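Local coordinates for hypothetical protein TT1465 (Thermus thermophilus, PDB 1WEK) that is of unknown function but has the parallel-sheet alpha/beta fold of the SLOG clan, at residues Leu168-Trp173 with Phe197-Glu202. Residues are numbered along the deposited sequence; the frame is centred on the assembly and turned at random.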
loop_
_atom_site.group_PDB
_atom_site.type_symbol
_atom_site.label_atom_id
_atom_site.label_comp_id
_atom_site.label_asym_id
_atom_site.label_seq_id
_atom_site.Cartn_x
_atom_site.Cartn_y
_atom_site.Cartn_z
ATOM N N LEU A 168 2.676 -33.899 23.976
ATOM C CA LEU A 168 2.098 -34.531 25.145
ATOM C C LEU A 168 1.368 -35.810 24.794
ATOM O O LEU A 168 0.598 -35.858 23.828
ATOM C CB LEU A 168 1.148 -33.569 25.863
ATOM C CG LEU A 168 1.824 -32.667 26.894
ATOM C CD1 LEU A 168 0.829 -31.639 27.431
ATOM C CD2 LEU A 168 2.375 -33.544 28.022
ATOM N N ASP A 169 1.619 -36.835 25.606
ATOM C CA ASP A 169 1.025 -38.166 25.478
ATOM C C ASP A 169 1.845 -39.055 24.541
ATOM O O ASP A 169 1.542 -39.180 23.355
ATOM C CB ASP A 169 -0.422 -38.083 24.993
ATOM C CG ASP A 169 -1.113 -39.429 25.035
ATOM O OD1 ASP A 169 -0.426 -40.454 24.766
ATOM O OD2 ASP A 169 -2.334 -39.472 25.332
ATOM N N ARG A 170 2.869 -39.684 25.106
ATOM C CA ARG A 170 3.795 -40.562 24.387
ATOM C C ARG A 170 3.185 -41.620 23.483
ATOM O O ARG A 170 3.559 -41.731 22.318
ATOM C CB ARG A 170 4.709 -41.276 25.384
ATOM C CG ARG A 170 5.553 -40.361 26.254
ATOM C CD ARG A 170 6.567 -41.193 27.031
ATOM N NE ARG A 170 7.927 -40.721 26.805
ATOM C CZ ARG A 170 8.526 -39.793 27.542
ATOM N NH1 ARG A 170 7.885 -39.235 28.571
ATOM N NH2 ARG A 170 9.756 -39.405 27.235
ATOM N N GLY A 171 2.272 -42.412 24.036
ATOM C CA GLY A 171 1.637 -43.471 23.277
ATOM C C GLY A 171 0.871 -42.987 22.064
ATOM O O GLY A 171 0.711 -43.714 21.085
ATOM N N TYR A 172 0.398 -41.750 22.117
ATOM C CA TYR A 172 -0.363 -41.198 21.010
ATOM C C TYR A 172 0.530 -40.841 19.818
ATOM O O TYR A 172 0.180 -41.107 18.667
ATOM C CB TYR A 172 -1.123 -39.956 21.468
ATOM C CG TYR A 172 -2.169 -39.492 20.486
ATOM C CD1 TYR A 172 -3.479 -39.942 20.575
ATOM C CD2 TYR A 172 -1.843 -38.605 19.458
ATOM C CE1 TYR A 172 -4.446 -39.515 19.669
ATOM C CE2 TYR A 172 -2.795 -38.175 18.550
ATOM C CZ TYR A 172 -4.096 -38.628 18.661
ATOM O OH TYR A 172 -5.054 -38.166 17.789
ATOM N N TRP A 173 1.687 -40.252 20.097
ATOM C CA TRP A 173 2.620 -39.840 19.052
ATOM C C TRP A 173 3.583 -40.923 18.575
ATOM O O TRP A 173 4.273 -40.757 17.560
ATOM C CB TRP A 173 3.432 -38.655 19.559
ATOM C CG TRP A 173 2.589 -37.493 19.864
ATOM C CD1 TRP A 173 2.070 -37.141 21.081
ATOM C CD2 TRP A 173 2.098 -36.536 18.924
ATOM N NE1 TRP A 173 1.286 -36.021 20.953
ATOM C CE2 TRP A 173 1.284 -35.629 19.639
ATOM C CE3 TRP A 173 2.263 -36.360 17.543
ATOM C CZ2 TRP A 173 0.638 -34.561 19.019
ATOM C CZ3 TRP A 173 1.625 -35.302 16.927
ATOM C CH2 TRP A 173 0.819 -34.411 17.666
ATOM N N PHE A 197 12.245 -31.708 19.282
ATOM C CA PHE A 197 11.055 -31.821 20.116
ATOM C C PHE A 197 11.258 -32.807 21.259
ATOM O O PHE A 197 12.151 -33.656 21.209
ATOM C CB PHE A 197 9.857 -32.258 19.269
ATOM C CG PHE A 197 10.033 -33.599 18.611
ATOM C CD1 PHE A 197 9.804 -34.777 19.322
ATOM C CD2 PHE A 197 10.447 -33.687 17.282
ATOM C CE1 PHE A 197 9.980 -36.012 18.725
ATOM C CE2 PHE A 197 10.630 -34.928 16.668
ATOM C CZ PHE A 197 10.398 -36.090 17.388
ATOM N N ARG A 198 10.421 -32.684 22.286
ATOM C CA ARG A 198 10.484 -33.554 23.449
ATOM C C ARG A 198 9.133 -34.217 23.633
ATOM O O ARG A 198 8.096 -33.558 23.590
ATOM C CB ARG A 198 10.841 -32.747 24.701
ATOM C CG ARG A 198 12.278 -32.242 24.718
ATOM C CD ARG A 198 12.582 -31.355 25.925
ATOM N NE ARG A 198 12.311 -32.003 27.210
ATOM C CZ ARG A 198 12.524 -31.423 28.392
ATOM N NH1 ARG A 198 13.018 -30.189 28.443
ATOM N NH2 ARG A 198 12.225 -32.060 29.523
ATOM N N LEU A 199 9.146 -35.527 23.847
ATOM C CA LEU A 199 7.916 -36.275 24.029
ATOM C C LEU A 199 7.704 -36.491 25.525
ATOM O O LEU A 199 8.602 -36.947 26.218
ATOM C CB LEU A 199 8.037 -37.608 23.282
ATOM C CG LEU A 199 6.773 -38.308 22.785
ATOM C CD1 LEU A 199 5.701 -37.312 22.456
ATOM C CD2 LEU A 199 7.122 -39.121 21.561
ATOM N N THR A 200 6.531 -36.146 26.037
ATOM C CA THR A 200 6.292 -36.318 27.469
ATOM C C THR A 200 4.837 -36.562 27.828
ATOM O O THR A 200 3.930 -36.199 27.078
ATOM C CB THR A 200 6.782 -35.093 28.271
ATOM O OG1 THR A 200 6.681 -35.371 29.672
ATOM C CG2 THR A 200 5.925 -33.862 27.967
ATOM N N ASP A 201 4.625 -37.186 28.988
ATOM C CA ASP A 201 3.280 -37.475 29.488
ATOM C C ASP A 201 2.870 -36.501 30.595
ATOM O O ASP A 201 1.697 -36.451 30.982
ATOM C CB ASP A 201 3.200 -38.896 30.060
ATOM C CG ASP A 201 3.045 -39.963 28.987
ATOM O OD1 ASP A 201 2.523 -39.659 27.903
ATOM O OD2 ASP A 201 3.425 -41.117 29.237
ATOM N N GLU A 202 3.831 -35.725 31.091
ATOM C CA GLU A 202 3.576 -34.808 32.200
ATOM C C GLU A 202 3.473 -33.320 31.863
ATOM O O GLU A 202 4.432 -32.704 31.408
ATOM C CB GLU A 202 4.666 -35.018 33.248
ATOM C CG GLU A 202 4.924 -36.493 33.539
ATOM C CD GLU A 202 6.330 -36.752 34.054
ATOM O OE1 GLU A 202 6.643 -37.922 34.380
ATOM O OE2 GLU A 202 7.123 -35.788 34.125
HETATM O O HOH W 1 1.751 -42.244 26.887
#
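Both D201 and R170 turn their CG anti to the carbonyl carbon (chi1 -80° and -59°), and the two side chains cross at about a right angle where helix 170-185 begins. OD1 of D201 accepts from the backbone N of R170 at 2.8 Å, on the syn side of the carboxylate though 29° out of its plane. The same OD1 takes a bond from a water that accepts from G171 N, so one carboxylate oxygen serves two amides of the first turn, one directly and one through water. D169, at the N-cap position, receives Y172 N on OD1 from above its carboxylate plane. OD1 of D169 and OD1 of D201 stand 4.4 Å apart; if both are charged they would repel, which the helix N-terminus would probably ease. R170 bends at chi3 and lays its guanidinium face over the peptide after L199, with L199 C 3.8 Å above the centre of the group; its NH2 nears L199 O without a hydrogen bond. L199 reaches the helix start, its CG near R170 CA and its CD1 3.9 Å from W173 CD1. W173 NE1 bonds to L168 O, which lies in the indole plane, while NE1 approaches from above the carbonyl plane. L168 and T200 point the same way on the sheet face they share, and L168 CD2 lies 3.6 Å from T200 CG2. Between the two backbones D169 N donates to T200 O at 2.8 Å, and T200 OG1, also bonded to E205, accepts from E202 N in an ST turn. Strand 198-200 thus pairs in parallel beside strand 165-168, closing the beta-alpha-beta unit at one edge of this chain's Rossmann-like sheet.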